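Local coordinates for G-protein alpha subunit Galpha7 (Naegleria fowleri, PDB 6NE6) that probably binds guanine nucleotides as the alpha subunit of a heterotrimeric G protein, switching between GDP- and GTP-bound states to relay signals, at residues 204-209 against 245-250; 224-229 against 285-290; 22-27 against 152-157; 12-17 against 175-180; 256-261 against 275-280. All blocks are in the same frame, centred on the assembly; numbering follows the deposited sequence. Where two conformers were deposited one is given.

Contact 1: 204-209 against 245-250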
# COMPACT_ATOMS: atom_id res chain seq x y z
N CYS A 204 -3.76 -6.03 -5.92
CA CYS A 204 -2.45 -6.67 -5.91
C CYS A 204 -1.42 -5.65 -6.34
O CYS A 204 -1.69 -4.82 -7.21
CB CYS A 204 -2.38 -7.87 -6.86
SG CYS A 204 -3.40 -9.26 -6.32
N SER A 205 -0.23 -5.73 -5.74
CA SER A 205 0.84 -4.81 -6.11
C SER A 205 1.54 -5.28 -7.38
O SER A 205 2.02 -6.42 -7.45
CB SER A 205 1.85 -4.70 -4.96
OG SER A 205 3.00 -3.98 -5.40
N LEU A 206 1.62 -4.38 -8.37
CA LEU A 206 2.44 -4.65 -9.55
C LEU A 206 3.93 -4.52 -9.23
O LEU A 206 4.77 -5.15 -9.87
CB LEU A 206 2.06 -3.67 -10.65
CG LEU A 206 2.30 -3.97 -12.13
CD1 LEU A 206 1.69 -5.31 -12.51
CD2 LEU A 206 1.69 -2.84 -12.95
N SER A 207 4.27 -3.70 -8.24
CA SER A 207 5.68 -3.37 -8.03
C SER A 207 6.41 -4.40 -7.18
O SER A 207 7.64 -4.30 -7.07
CB SER A 207 5.80 -2.00 -7.38
OG SER A 207 5.12 -1.98 -6.13
N GLU A 208 5.70 -5.38 -6.60
CA GLU A 208 6.31 -6.33 -5.67
C GLU A 208 7.01 -7.49 -6.37
O GLU A 208 7.42 -8.44 -5.69
CB GLU A 208 5.26 -6.88 -4.69
CG GLU A 208 4.24 -7.81 -5.32
CD GLU A 208 3.18 -8.31 -4.35
OE1 GLU A 208 3.18 -7.88 -3.18
OE2 GLU A 208 2.36 -9.15 -4.78
N PHE A 209 7.16 -7.43 -7.70
CA PHE A 209 7.73 -8.56 -8.43
C PHE A 209 9.16 -8.88 -8.00
O PHE A 209 9.61 -10.01 -8.20
CB PHE A 209 7.69 -8.30 -9.95
CG PHE A 209 8.65 -7.25 -10.43
CD1 PHE A 209 8.25 -5.92 -10.53
CD2 PHE A 209 9.96 -7.58 -10.82
CE1 PHE A 209 9.12 -4.94 -10.99
CE2 PHE A 209 10.83 -6.61 -11.28
CZ PHE A 209 10.43 -5.29 -11.37
N LEU A 245 -10.03 -7.17 -10.59
CA LEU A 245 -8.63 -7.23 -10.19
C LEU A 245 -7.99 -5.88 -10.46
O LEU A 245 -8.05 -5.39 -11.59
CB LEU A 245 -7.88 -8.34 -10.95
CG LEU A 245 -6.38 -8.42 -10.62
CD1 LEU A 245 -6.14 -8.77 -9.14
CD2 LEU A 245 -5.68 -9.41 -11.55
N LEU A 246 -7.41 -5.27 -9.43
CA LEU A 246 -6.71 -3.99 -9.55
C LEU A 246 -5.22 -4.23 -9.34
O LEU A 246 -4.81 -4.63 -8.25
CB LEU A 246 -7.24 -2.99 -8.53
CG LEU A 246 -8.44 -2.14 -8.94
CD1 LEU A 246 -9.66 -3.01 -9.24
CD2 LEU A 246 -8.72 -1.14 -7.83
N LEU A 247 -4.43 -4.01 -10.38
CA LEU A 247 -2.98 -4.16 -10.29
C LEU A 247 -2.44 -2.77 -9.97
O LEU A 247 -2.38 -1.90 -10.85
CB LEU A 247 -2.40 -4.76 -11.57
CG LEU A 247 -2.90 -6.20 -11.82
CD1 LEU A 247 -2.49 -6.74 -13.20
CD2 LEU A 247 -2.42 -7.14 -10.73
N ASN A 248 -2.09 -2.55 -8.71
CA ASN A 248 -1.82 -1.25 -8.13
C ASN A 248 -0.32 -0.97 -8.14
O ASN A 248 0.50 -1.82 -8.49
CB ASN A 248 -2.40 -1.21 -6.70
CG ASN A 248 -2.34 0.16 -6.07
OD1 ASN A 248 -2.43 1.19 -6.74
ND2 ASN A 248 -2.16 0.18 -4.75
N LYS A 249 0.02 0.27 -7.78
CA LYS A 249 1.41 0.74 -7.76
C LYS A 249 2.03 0.70 -9.16
O LYS A 249 3.24 0.47 -9.30
CB LYS A 249 2.26 -0.03 -6.74
CG LYS A 249 1.62 -0.11 -5.35
CD LYS A 249 2.56 -0.74 -4.34
CE LYS A 249 1.90 -0.85 -2.97
NZ LYS A 249 2.88 -1.37 -1.95
N HIS A 250 1.21 0.95 -10.18
CA HIS A 250 1.65 0.87 -11.57
C HIS A 250 2.85 1.78 -11.83
O HIS A 250 3.84 1.37 -12.44
CB HIS A 250 0.49 1.22 -12.50
CG HIS A 250 0.89 1.39 -13.93
ND1 HIS A 250 1.40 2.57 -14.43
CD2 HIS A 250 0.81 0.54 -14.99
CE1 HIS A 250 1.66 2.43 -15.71
NE2 HIS A 250 1.30 1.21 -16.08
O HOH W 1 4.23 -3.55 -3.18

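Contact 2: 224-229 against 285-290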
# COMPACT_ATOMS: atom_id res chain seq x y z
N GLU A 224 3.75 -15.31 -4.37
CA GLU A 224 2.81 -15.64 -3.30
C GLU A 224 1.44 -15.03 -3.58
O GLU A 224 0.41 -15.68 -3.38
CB GLU A 224 3.38 -15.18 -1.96
CG GLU A 224 2.46 -15.36 -0.75
CD GLU A 224 2.25 -16.82 -0.38
OE1 GLU A 224 3.03 -17.69 -0.86
OE2 GLU A 224 1.31 -17.10 0.39
N SER A 225 1.42 -13.78 -4.06
CA SER A 225 0.15 -13.13 -4.36
C SER A 225 -0.59 -13.85 -5.48
O SER A 225 -1.82 -13.99 -5.43
CB SER A 225 0.37 -11.67 -4.74
OG SER A 225 0.91 -10.93 -3.65
N LEU A 226 0.13 -14.29 -6.52
CA LEU A 226 -0.51 -15.09 -7.57
C LEU A 226 -1.13 -16.36 -7.01
O LEU A 226 -2.25 -16.73 -7.37
CB LEU A 226 0.51 -15.44 -8.65
CG LEU A 226 0.83 -14.34 -9.65
CD1 LEU A 226 2.17 -14.67 -10.31
CD2 LEU A 226 -0.30 -14.24 -10.69
N SER A 227 -0.40 -17.05 -6.12
CA SER A 227 -0.92 -18.27 -5.51
C SER A 227 -2.17 -17.99 -4.67
O SER A 227 -3.17 -18.71 -4.76
CB SER A 227 0.18 -18.93 -4.67
OG SER A 227 -0.26 -20.18 -4.18
N LEU A 228 -2.12 -16.93 -3.85
CA LEU A 228 -3.27 -16.58 -3.02
C LEU A 228 -4.46 -16.15 -3.87
O LEU A 228 -5.61 -16.51 -3.57
CB LEU A 228 -2.90 -15.46 -2.04
CG LEU A 228 -1.93 -15.75 -0.90
CD1 LEU A 228 -1.52 -14.43 -0.25
CD2 LEU A 228 -2.57 -16.68 0.12
N PHE A 229 -4.21 -15.36 -4.91
CA PHE A 229 -5.30 -14.95 -5.79
C PHE A 229 -5.94 -16.15 -6.46
O PHE A 229 -7.17 -16.24 -6.57
CB PHE A 229 -4.82 -13.95 -6.86
CG PHE A 229 -5.87 -13.65 -7.90
CD1 PHE A 229 -6.94 -12.81 -7.60
CD2 PHE A 229 -5.82 -14.23 -9.16
CE1 PHE A 229 -7.94 -12.55 -8.56
CE2 PHE A 229 -6.81 -13.98 -10.12
CZ PHE A 229 -7.87 -13.13 -9.82
N LYS A 285 -0.26 -9.24 -15.95
CA LYS A 285 -1.71 -9.34 -16.08
C LYS A 285 -2.12 -10.70 -16.63
O LYS A 285 -3.09 -11.30 -16.16
CB LYS A 285 -2.23 -8.21 -16.97
CG LYS A 285 -3.71 -8.29 -17.34
CD LYS A 285 -4.09 -7.14 -18.27
CE LYS A 285 -5.53 -7.26 -18.75
NZ LYS A 285 -5.90 -6.15 -19.67
N ASP A 286 -1.36 -11.23 -17.60
CA ASP A 286 -1.69 -12.54 -18.15
C ASP A 286 -1.51 -13.64 -17.12
O ASP A 286 -2.28 -14.61 -17.09
CB ASP A 286 -0.85 -12.84 -19.40
CG ASP A 286 -1.27 -12.02 -20.59
OD1 ASP A 286 -2.39 -11.47 -20.57
OD2 ASP A 286 -0.48 -11.94 -21.56
N MET A 287 -0.49 -13.53 -16.26
CA MET A 287 -0.31 -14.53 -15.22
C MET A 287 -1.50 -14.53 -14.26
O MET A 287 -1.98 -15.60 -13.85
CB MET A 287 0.99 -14.30 -14.45
CG MET A 287 2.26 -14.65 -15.20
SD MET A 287 3.66 -14.77 -14.06
CE MET A 287 3.91 -13.04 -13.63
N TYR A 288 -1.99 -13.35 -13.90
CA TYR A 288 -3.17 -13.30 -13.03
C TYR A 288 -4.40 -13.86 -13.73
O TYR A 288 -5.16 -14.63 -13.13
CB TYR A 288 -3.40 -11.86 -12.56
CG TYR A 288 -2.62 -11.54 -11.29
CD1 TYR A 288 -3.09 -11.97 -10.05
CD2 TYR A 288 -1.41 -10.84 -11.34
CE1 TYR A 288 -2.38 -11.71 -8.90
CE2 TYR A 288 -0.70 -10.57 -10.18
CZ TYR A 288 -1.20 -11.00 -8.97
OH TYR A 288 -0.51 -10.75 -7.81
N LYS A 289 -4.61 -13.51 -15.00
CA LYS A 289 -5.79 -14.05 -15.68
C LYS A 289 -5.70 -15.56 -15.83
O LYS A 289 -6.73 -16.24 -15.78
CB LYS A 289 -5.98 -13.37 -17.03
CG LYS A 289 -6.39 -11.89 -16.89
CD LYS A 289 -6.41 -11.16 -18.22
CE LYS A 289 -7.58 -11.58 -19.08
NZ LYS A 289 -7.63 -10.81 -20.35
N GLU A 290 -4.48 -16.10 -15.97
CA GLU A 290 -4.33 -17.55 -16.08
C GLU A 290 -4.78 -18.24 -14.81
O GLU A 290 -5.34 -19.35 -14.87
CB GLU A 290 -2.87 -17.88 -16.41
CG GLU A 290 -2.61 -19.33 -16.84
CD GLU A 290 -2.57 -20.31 -15.68
OE1 GLU A 290 -2.16 -19.93 -14.55
OE2 GLU A 290 -2.95 -21.49 -15.89

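Contact 3: 22-27 against 152-157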
# COMPACT_ATOMS: atom_id res chain seq x y z
N LYS A 22 -4.22 -1.24 -0.85
CA LYS A 22 -5.67 -1.06 -0.79
C LYS A 22 -6.05 0.06 0.18
O LYS A 22 -7.01 0.79 -0.08
CB LYS A 22 -6.36 -2.37 -0.41
CG LYS A 22 -6.17 -2.82 1.01
CD LYS A 22 -7.13 -3.99 1.35
CE LYS A 22 -6.96 -4.41 2.80
NZ LYS A 22 -8.01 -5.36 3.26
N SER A 23 -5.28 0.25 1.26
CA SER A 23 -5.60 1.35 2.18
C SER A 23 -5.33 2.71 1.53
O SER A 23 -6.00 3.70 1.88
CB SER A 23 -4.80 1.22 3.48
OG SER A 23 -3.41 1.34 3.25
N THR A 24 -4.36 2.78 0.61
CA THR A 24 -4.16 4.01 -0.16
C THR A 24 -5.40 4.37 -0.96
O THR A 24 -5.81 5.54 -1.01
CB THR A 24 -2.97 3.85 -1.11
OG1 THR A 24 -1.85 3.35 -0.38
CG2 THR A 24 -2.60 5.21 -1.74
N ILE A 25 -6.02 3.37 -1.59
CA ILE A 25 -7.24 3.59 -2.34
C ILE A 25 -8.31 4.17 -1.43
O ILE A 25 -9.01 5.12 -1.80
CB ILE A 25 -7.73 2.28 -2.99
CG1 ILE A 25 -6.70 1.82 -4.02
CG2 ILE A 25 -9.08 2.49 -3.63
CD1 ILE A 25 -7.10 0.55 -4.74
N PHE A 26 -8.48 3.59 -0.24
CA PHE A 26 -9.53 4.06 0.65
C PHE A 26 -9.26 5.50 1.09
O PHE A 26 -10.17 6.33 1.11
CB PHE A 26 -9.69 3.16 1.88
CG PHE A 26 -10.87 3.54 2.74
CD1 PHE A 26 -12.13 3.05 2.46
CD2 PHE A 26 -10.73 4.43 3.80
CE1 PHE A 26 -13.23 3.42 3.22
CE2 PHE A 26 -11.83 4.80 4.56
CZ PHE A 26 -13.08 4.29 4.26
N LYS A 27 -8.02 5.81 1.45
CA LYS A 27 -7.71 7.15 1.92
C LYS A 27 -7.87 8.18 0.81
O LYS A 27 -8.32 9.31 1.05
CB LYS A 27 -6.31 7.19 2.53
CG LYS A 27 -6.23 6.52 3.89
CD LYS A 27 -4.81 6.57 4.46
CE LYS A 27 -3.83 5.70 3.65
NZ LYS A 27 -2.58 5.43 4.42
N ASP A 152 1.23 13.14 3.78
CA ASP A 152 1.87 12.32 4.81
C ASP A 152 0.97 11.17 5.25
O ASP A 152 1.44 10.04 5.44
CB ASP A 152 2.22 13.15 6.05
CG ASP A 152 3.33 14.16 5.80
OD1 ASP A 152 3.99 14.17 4.72
OD2 ASP A 152 3.54 14.96 6.74
N VAL A 153 -0.33 11.45 5.43
CA VAL A 153 -1.25 10.44 5.94
C VAL A 153 -1.54 9.39 4.87
O VAL A 153 -1.57 8.18 5.15
CB VAL A 153 -2.54 11.09 6.45
CG1 VAL A 153 -3.58 10.01 6.84
CG2 VAL A 153 -2.26 12.01 7.65
N VAL A 154 -1.77 9.83 3.64
CA VAL A 154 -2.03 8.91 2.53
C VAL A 154 -0.88 7.92 2.38
O VAL A 154 -1.09 6.74 2.10
CB VAL A 154 -2.27 9.70 1.24
CG1 VAL A 154 -2.35 8.78 0.01
CG2 VAL A 154 -3.55 10.53 1.36
N ARG A 155 0.35 8.39 2.59
CA ARG A 155 1.52 7.55 2.39
C ARG A 155 1.85 6.67 3.59
O ARG A 155 2.73 5.81 3.48
CB ARG A 155 2.72 8.43 2.05
CG ARG A 155 2.66 8.98 0.64
CD ARG A 155 3.96 9.65 0.30
NE ARG A 155 3.98 10.23 -1.04
CZ ARG A 155 4.55 9.66 -2.10
NH1 ARG A 155 5.14 8.48 -1.99
NH2 ARG A 155 4.54 10.29 -3.26
N ALA A 156 1.18 6.84 4.73
CA ALA A 156 1.47 6.08 5.93
C ALA A 156 0.66 4.79 5.93
O ALA A 156 -0.58 4.84 5.95
CB ALA A 156 1.15 6.89 7.18
N ARG A 157 1.34 3.65 5.94
CA ARG A 157 0.67 2.35 5.87
C ARG A 157 0.24 1.95 7.28
O ARG A 157 0.98 1.34 8.03
CB ARG A 157 1.60 1.31 5.25
CG ARG A 157 0.93 -0.01 4.85
CD ARG A 157 1.90 -0.95 4.17
NE ARG A 157 2.99 -1.35 5.05
CZ ARG A 157 2.92 -2.39 5.87
NH1 ARG A 157 1.82 -3.14 5.90
NH2 ARG A 157 3.95 -2.67 6.66

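Contact 4: 12-17 against 175-180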
# COMPACT_ATOMS: atom_id res chain seq x y z
N ILE A 12 -18.79 -1.72 -2.20
CA ILE A 12 -17.60 -2.18 -2.89
C ILE A 12 -16.55 -2.48 -1.83
O ILE A 12 -16.13 -1.56 -1.11
CB ILE A 12 -17.08 -1.13 -3.88
CG1 ILE A 12 -18.19 -0.77 -4.88
CG2 ILE A 12 -15.81 -1.61 -4.56
CD1 ILE A 12 -17.78 0.35 -5.79
N LEU A 13 -16.15 -3.74 -1.73
CA LEU A 13 -15.24 -4.20 -0.69
C LEU A 13 -13.82 -4.24 -1.22
O LEU A 13 -13.56 -4.88 -2.24
CB LEU A 13 -15.62 -5.60 -0.21
CG LEU A 13 -14.69 -6.29 0.81
CD1 LEU A 13 -14.63 -5.50 2.11
CD2 LEU A 13 -15.16 -7.73 1.07
N LEU A 14 -12.90 -3.61 -0.50
CA LEU A 14 -11.47 -3.69 -0.82
C LEU A 14 -10.89 -4.94 -0.18
O LEU A 14 -11.07 -5.17 1.02
CB LEU A 14 -10.74 -2.45 -0.32
CG LEU A 14 -11.01 -1.14 -1.05
CD1 LEU A 14 -10.49 0.02 -0.22
CD2 LEU A 14 -10.34 -1.15 -2.43
N VAL A 15 -10.20 -5.75 -0.99
CA VAL A 15 -9.59 -7.01 -0.56
C VAL A 15 -8.15 -7.01 -1.05
O VAL A 15 -7.89 -6.63 -2.20
CB VAL A 15 -10.37 -8.22 -1.11
CG1 VAL A 15 -9.72 -9.55 -0.77
CG2 VAL A 15 -11.82 -8.20 -0.60
N GLY A 16 -7.21 -7.39 -0.19
CA GLY A 16 -5.82 -7.46 -0.61
C GLY A 16 -4.90 -7.61 0.58
O GLY A 16 -5.31 -7.48 1.74
N ALA A 17 -3.63 -7.85 0.27
CA ALA A 17 -2.61 -8.00 1.29
C ALA A 17 -2.32 -6.66 1.98
O ALA A 17 -2.79 -5.59 1.58
CB ALA A 17 -1.33 -8.58 0.69
N PHE A 175 -23.47 4.46 -3.46
CA PHE A 175 -22.39 3.48 -3.37
C PHE A 175 -21.67 3.66 -2.04
O PHE A 175 -21.80 4.68 -1.36
CB PHE A 175 -21.35 3.67 -4.48
CG PHE A 175 -21.80 3.28 -5.84
CD1 PHE A 175 -21.38 2.08 -6.40
CD2 PHE A 175 -22.58 4.14 -6.61
CE1 PHE A 175 -21.76 1.72 -7.69
CE2 PHE A 175 -22.96 3.79 -7.89
CZ PHE A 175 -22.55 2.58 -8.43
N CYS A 176 -20.84 2.68 -1.71
CA CYS A 176 -19.84 2.95 -0.69
C CYS A 176 -18.68 2.00 -0.89
O CYS A 176 -18.81 0.91 -1.45
CB CYS A 176 -20.40 2.82 0.72
SG CYS A 176 -20.46 1.14 1.26
N MET A 177 -17.52 2.48 -0.48
CA MET A 177 -16.32 1.65 -0.47
C MET A 177 -16.00 1.25 0.96
O MET A 177 -16.11 2.06 1.89
CB MET A 177 -15.14 2.38 -1.10
CG MET A 177 -13.85 1.57 -1.04
SD MET A 177 -12.55 2.38 -1.97
CE MET A 177 -13.20 2.24 -3.62
N ILE A 178 -15.65 -0.03 1.13
CA ILE A 178 -15.41 -0.63 2.45
C ILE A 178 -13.95 -1.06 2.57
O ILE A 178 -13.42 -1.71 1.67
CB ILE A 178 -16.31 -1.86 2.67
CG1 ILE A 178 -17.78 -1.50 2.46
CG2 ILE A 178 -16.04 -2.49 4.04
CD1 ILE A 178 -18.65 -2.73 2.25
N ASP A 179 -13.33 -0.74 3.70
CA ASP A 179 -12.08 -1.37 4.12
C ASP A 179 -12.30 -1.79 5.56
O ASP A 179 -12.65 -0.96 6.40
CB ASP A 179 -10.89 -0.42 3.98
CG ASP A 179 -9.55 -1.11 4.17
OD1 ASP A 179 -9.49 -2.35 4.10
OD2 ASP A 179 -8.54 -0.39 4.38
N VAL A 180 -12.12 -3.08 5.85
CA VAL A 180 -12.50 -3.62 7.16
C VAL A 180 -11.48 -4.66 7.61
O VAL A 180 -11.07 -5.53 6.84
CB VAL A 180 -13.93 -4.21 7.13
CG1 VAL A 180 -14.06 -5.24 6.02
CG2 VAL A 180 -14.28 -4.82 8.48
O HOH W 2 -10.94 -4.67 3.57

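Contact 5: 256-261 against 275-280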
# COMPACT_ATOMS: atom_id res chain seq x y z
N LYS A 256 10.65 0.96 -11.49
CA LYS A 256 11.53 -0.18 -11.23
C LYS A 256 12.04 -0.79 -12.54
O LYS A 256 13.23 -1.07 -12.68
CB LYS A 256 10.81 -1.24 -10.40
CG LYS A 256 10.65 -0.88 -8.93
CD LYS A 256 10.15 -2.11 -8.15
CE LYS A 256 10.07 -1.82 -6.67
NZ LYS A 256 9.76 -3.06 -5.89
N ILE A 257 11.14 -1.00 -13.50
CA ILE A 257 11.54 -1.58 -14.78
C ILE A 257 12.47 -0.63 -15.52
O ILE A 257 13.52 -1.03 -16.04
CB ILE A 257 10.31 -1.92 -15.64
CG1 ILE A 257 9.44 -2.98 -14.95
CG2 ILE A 257 10.73 -2.30 -17.07
CD1 ILE A 257 10.05 -4.38 -14.90
N LYS A 258 12.11 0.66 -15.59
CA LYS A 258 12.97 1.62 -16.27
C LYS A 258 14.34 1.72 -15.60
O LYS A 258 15.34 2.01 -16.27
CB LYS A 258 12.31 2.99 -16.34
CG LYS A 258 11.11 3.03 -17.28
CD LYS A 258 10.54 4.43 -17.45
CE LYS A 258 9.44 4.44 -18.51
NZ LYS A 258 8.85 5.80 -18.73
N ASN A 259 14.42 1.50 -14.29
CA ASN A 259 15.68 1.65 -13.58
C ASN A 259 16.53 0.39 -13.56
O ASN A 259 17.59 0.39 -12.95
CB ASN A 259 15.42 2.12 -12.14
CG ASN A 259 15.02 3.57 -12.09
OD1 ASN A 259 15.26 4.31 -13.05
ND2 ASN A 259 14.42 4.00 -10.99
N GLY A 260 16.08 -0.67 -14.22
CA GLY A 260 16.91 -1.84 -14.42
C GLY A 260 16.57 -3.07 -13.60
O GLY A 260 17.34 -4.04 -13.64
N SER A 261 15.47 -3.08 -12.84
CA SER A 261 15.05 -4.30 -12.15
C SER A 261 14.31 -5.19 -13.15
O SER A 261 13.27 -4.79 -13.68
CB SER A 261 14.15 -3.97 -10.96
OG SER A 261 13.90 -5.16 -10.20
N ASN A 275 13.73 -3.47 -20.02
CA ASN A 275 13.37 -2.07 -19.71
C ASN A 275 12.09 -1.64 -20.44
O ASN A 275 11.97 -0.50 -20.86
CB ASN A 275 14.52 -1.11 -20.05
CG ASN A 275 15.82 -1.49 -19.36
OD1 ASN A 275 16.09 -1.06 -18.24
ND2 ASN A 275 16.64 -2.28 -20.04
N ASP A 276 11.15 -2.57 -20.60
CA ASP A 276 9.89 -2.32 -21.31
C ASP A 276 8.74 -2.56 -20.33
O ASP A 276 8.31 -3.71 -20.14
CB ASP A 276 9.77 -3.25 -22.52
CG ASP A 276 8.56 -2.95 -23.40
OD1 ASP A 276 7.52 -2.45 -22.91
OD2 ASP A 276 8.65 -3.24 -24.61
N PRO A 277 8.22 -1.51 -19.69
CA PRO A 277 7.19 -1.73 -18.66
C PRO A 277 5.88 -2.26 -19.22
O PRO A 277 5.17 -2.99 -18.52
CB PRO A 277 6.99 -0.34 -18.04
CG PRO A 277 8.21 0.45 -18.43
CD PRO A 277 8.67 -0.11 -19.74
N ASP A 278 5.53 -1.88 -20.45
CA ASP A 278 4.25 -2.31 -20.99
C ASP A 278 4.26 -3.80 -21.31
O ASP A 278 3.29 -4.51 -21.00
CB ASP A 278 3.90 -1.48 -22.23
CG ASP A 278 3.47 -0.06 -21.87
OD1 ASP A 278 3.26 0.22 -20.66
OD2 ASP A 278 3.34 0.77 -22.78
N ALA A 279 5.35 -4.29 -21.90
CA ALA A 279 5.46 -5.72 -22.14
C ALA A 279 5.46 -6.49 -20.82
O ALA A 279 4.82 -7.54 -20.71
CB ALA A 279 6.73 -6.03 -22.94
N ALA A 280 6.16 -5.96 -19.82
CA ALA A 280 6.26 -6.64 -18.54
C ALA A 280 4.93 -6.64 -17.80
O ALA A 280 4.53 -7.65 -17.22
CB ALA A 280 7.36 -6.01 -17.69

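Contact 1: 204-209 against 245-250
Cys204 opens this parallel strand pairing: its N donates to Leu246 O and its O accepts from Asn248 N at 2.8 Å, each bond close to straight. Its SG, anti to the carbonyl carbon (chi1 -68°), lies 4.0 Å from Leu245 CD1, while CB rests on Leu247 CD2. At Ser205 the side chain lies on the other face with that of Asn248. Ser205 OG meets Lys249 CD at 3.4 Å and is joined through a water to Lys249 NZ, which also forms a salt bridge with Asp129 and a hydrogen bond to Asp19 O. Leu206 N closes the ladder on Asn248 O (2.8 Å), the donor tilted 21° from the carbonyl plane. The Leu206 and His250 side chains lie side by side, pointing the same way, with their CD2 atoms 4.0 Å apart. Ser207 OG touches the Lys249 chain at CB and CD, the latter at 3.4 Å. Asn248 and Lys249 match the NKxD guanine-recognition motif of G proteins; Asn248 ND2 bonds Ser20 O and its OD1 bonds Ala305 N. The pair forms the two strands of the 199-205, 221-235, 242-248 beta-alpha-beta unit, with strand 297-302 beyond and helix 277-291 packed over Cys204 and Leu247.

Contact 2: 224-229 against 285-290
Leu226 drives one methyl straight onto the ring of Tyr288: CD2 stands 3.4 Å from the ring centroid and only 4° off its normal, a CH-pi contact in which the six ring carbons are almost equally near. CG of Leu226, anti to the carbonyl carbon, lies over the hydroxyl end of the same ring, 4.0 Å from Tyr288 CZ. The other methyl, CD1, turns to Met287 and meets its SD at 4.0 Å, the two side chains crossing at about a right angle. Phe229 takes a different part of the tyrosine. The Tyr288 edge is directed at the Phe229 face in an offset edge-to-face pair, with centroids 5.5 Å apart and planes at 68°; CD2 of Phe229 comes to 3.7 Å from Tyr288 CD1. The backbone O of Tyr288 lies at the edge of the Phe229 ring, near its plane, 3.5 Å from CE2. The phenol oxygen reaches Ser225 CB at 3.3 Å; in the conformer described, Ser225 OG bonds Glu208 OE2 and Arg221 O. In the next shell, Phe202 meets Phe229 edge-to-face and Phe267 touches both Leu226 and Met287. The two helix segments run 30° apart with axes 9.8 Å from each other, and Tyr288 lies between them, packing on Leu245 and Leu247 of strand 242-248, so helices 221-235 and 277-291 lie together against the central sheet.

Contact 3: 22-27 against 152-157
Lys27 sends its terminal nitrogen into the last carbonyls of the 152-157 segment, where NZ donates to Val153 O at 3.0 Å and to Val154 O at 3.1 Å. The two bonds differ in geometry. Toward Val153 O the nitrogen lies in the carbonyl plane, with a C=O...N angle of 147°; over Val154 O it stands well above the plane, 60° out of it. Ala156 O is closer still, 2.6 Å from NZ, but the angle is poor and no hydrogen bond is counted. Val153 O also accepts from Ala156 N. A bend at chi3 (-68°) places CE of Lys27 3.3 Å from Val154 O, and CD lies 3.7 Å from Val153 O. Outward from this polar group, Thr24 CG2, anti to its backbone N, touches Val154 CG1 at 4.0 Å, and the two side chains cross at about a right angle. Val154 also packs on Gln28 and Leu31 farther along helix 22-32, while Ala156 rests on Tyr134. The contact joins the helix following the apparent P-loop to a segment whose sequence, Asp152 to Arg157, resembles the one that in Galpha proteins leads from the helical domain back to the GTPase domain. Because carbonyls in the C-terminal part of a helix carry partial negative charge, a protonated lysine would be expected here, its charge met by main-chain oxygens.

Contact 4: 12-17 against 175-180
Ile12 and Ile178 carry the middle of a parallel ladder of three backbone hydrogen bonds. Ile12 N donates to Cys176 O (2.7 Å), Ile12 O accepts from Ile178 N, and Leu14 N donates to Ile178 O. Beside them Met177 CA makes a CA-H...O contact with Ile12 O at 3.3 Å. Water joins the strands where they begin to part: one molecule lies within hydrogen-bonding distance of Leu14 O and Asp179 OD1 (2.8 Å) and accepts from Val180 N. The other carboxylate oxygen, Asp179 OD2, bonds Thr160, while OD1 also has a long, weak ion pair with Lys22. Apolar contacts occupy both faces. On the side of Ile12 and Met177, Leu14 CD1 meets Met177 SD at 3.6 Å in the conformer described, and Ile12 CD1 approaches Phe175 CD1 at 4.0 Å; helix 22-32 packs there through Ile25 and Met29. On the reverse face Leu13 CG is anti to the backbone N (chi1 175°), and CD1 touches Ile178 CG2 at 3.8 Å and, in one conformer, Val180 CG1. The strand segments diverge by 29°, a twisted pair. This is the P-loop NTPase core of G proteins: the strand leading into the probable Walker A loop adjoins one whose Asp179 by sequence begins the DxxG motif.

Contact 5: 256-261 against 275-280
Ile257 meets the start of helix 277-291 where a Schellman motif at Gly260 ends helix 250-258 and Asp276 is the N-cap of the next helix. From CB of Ile257 two branches part. CG2, anti to the backbone N, lies against the main chain entering the cap, 3.6 Å from Asp276 N and 3.7 Å from Asn275 C, and meets Pro277 CG at 4.0 Å. Along the other branch, CG1 is anti to the carbonyl carbon (chi1 -63°) and leads to CD1, whose tip approaches Ala280 CB at 4.2 Å, one turn into the helix. Pro277 is shared with Lys258: its CG also touches Lys258 CG at 4.0 Å, and the two side chains cross at about a right angle. Phe209 adds to the packing on Ile257, and Val254 to that on Pro277. Gly260 has phi 107°, where a CB would strike the preceding carbonyl oxygen. The cap itself is a bond from Ala279 N to Asp276 OD1, 3.0 Å long and nearly straight at 175°, reaching the oxygen from above the carboxylate plane.

From the N terminus, strand 10-16 leads into helix 22-32, and contact 4 closes the longest loop by pairing that strand with 173-180. Contact 3 falls within this loop, tying helix 22-32 to helix 150-154 across a largely helical insertion; the two touch through Phe26 CE1 and Met177 O, 3.4 Å apart. Both close before contact 1 opens. Contact 1 pairs strands 199-205 and 242-248 and crosses contact 2, whose first helix falls between those strands in sequence and whose second follows them. Tyr288 joins both. Contact 5 closes a short loop within the span of contact 2, sharing helix 277-291, and Phe209 links it back to contact 1.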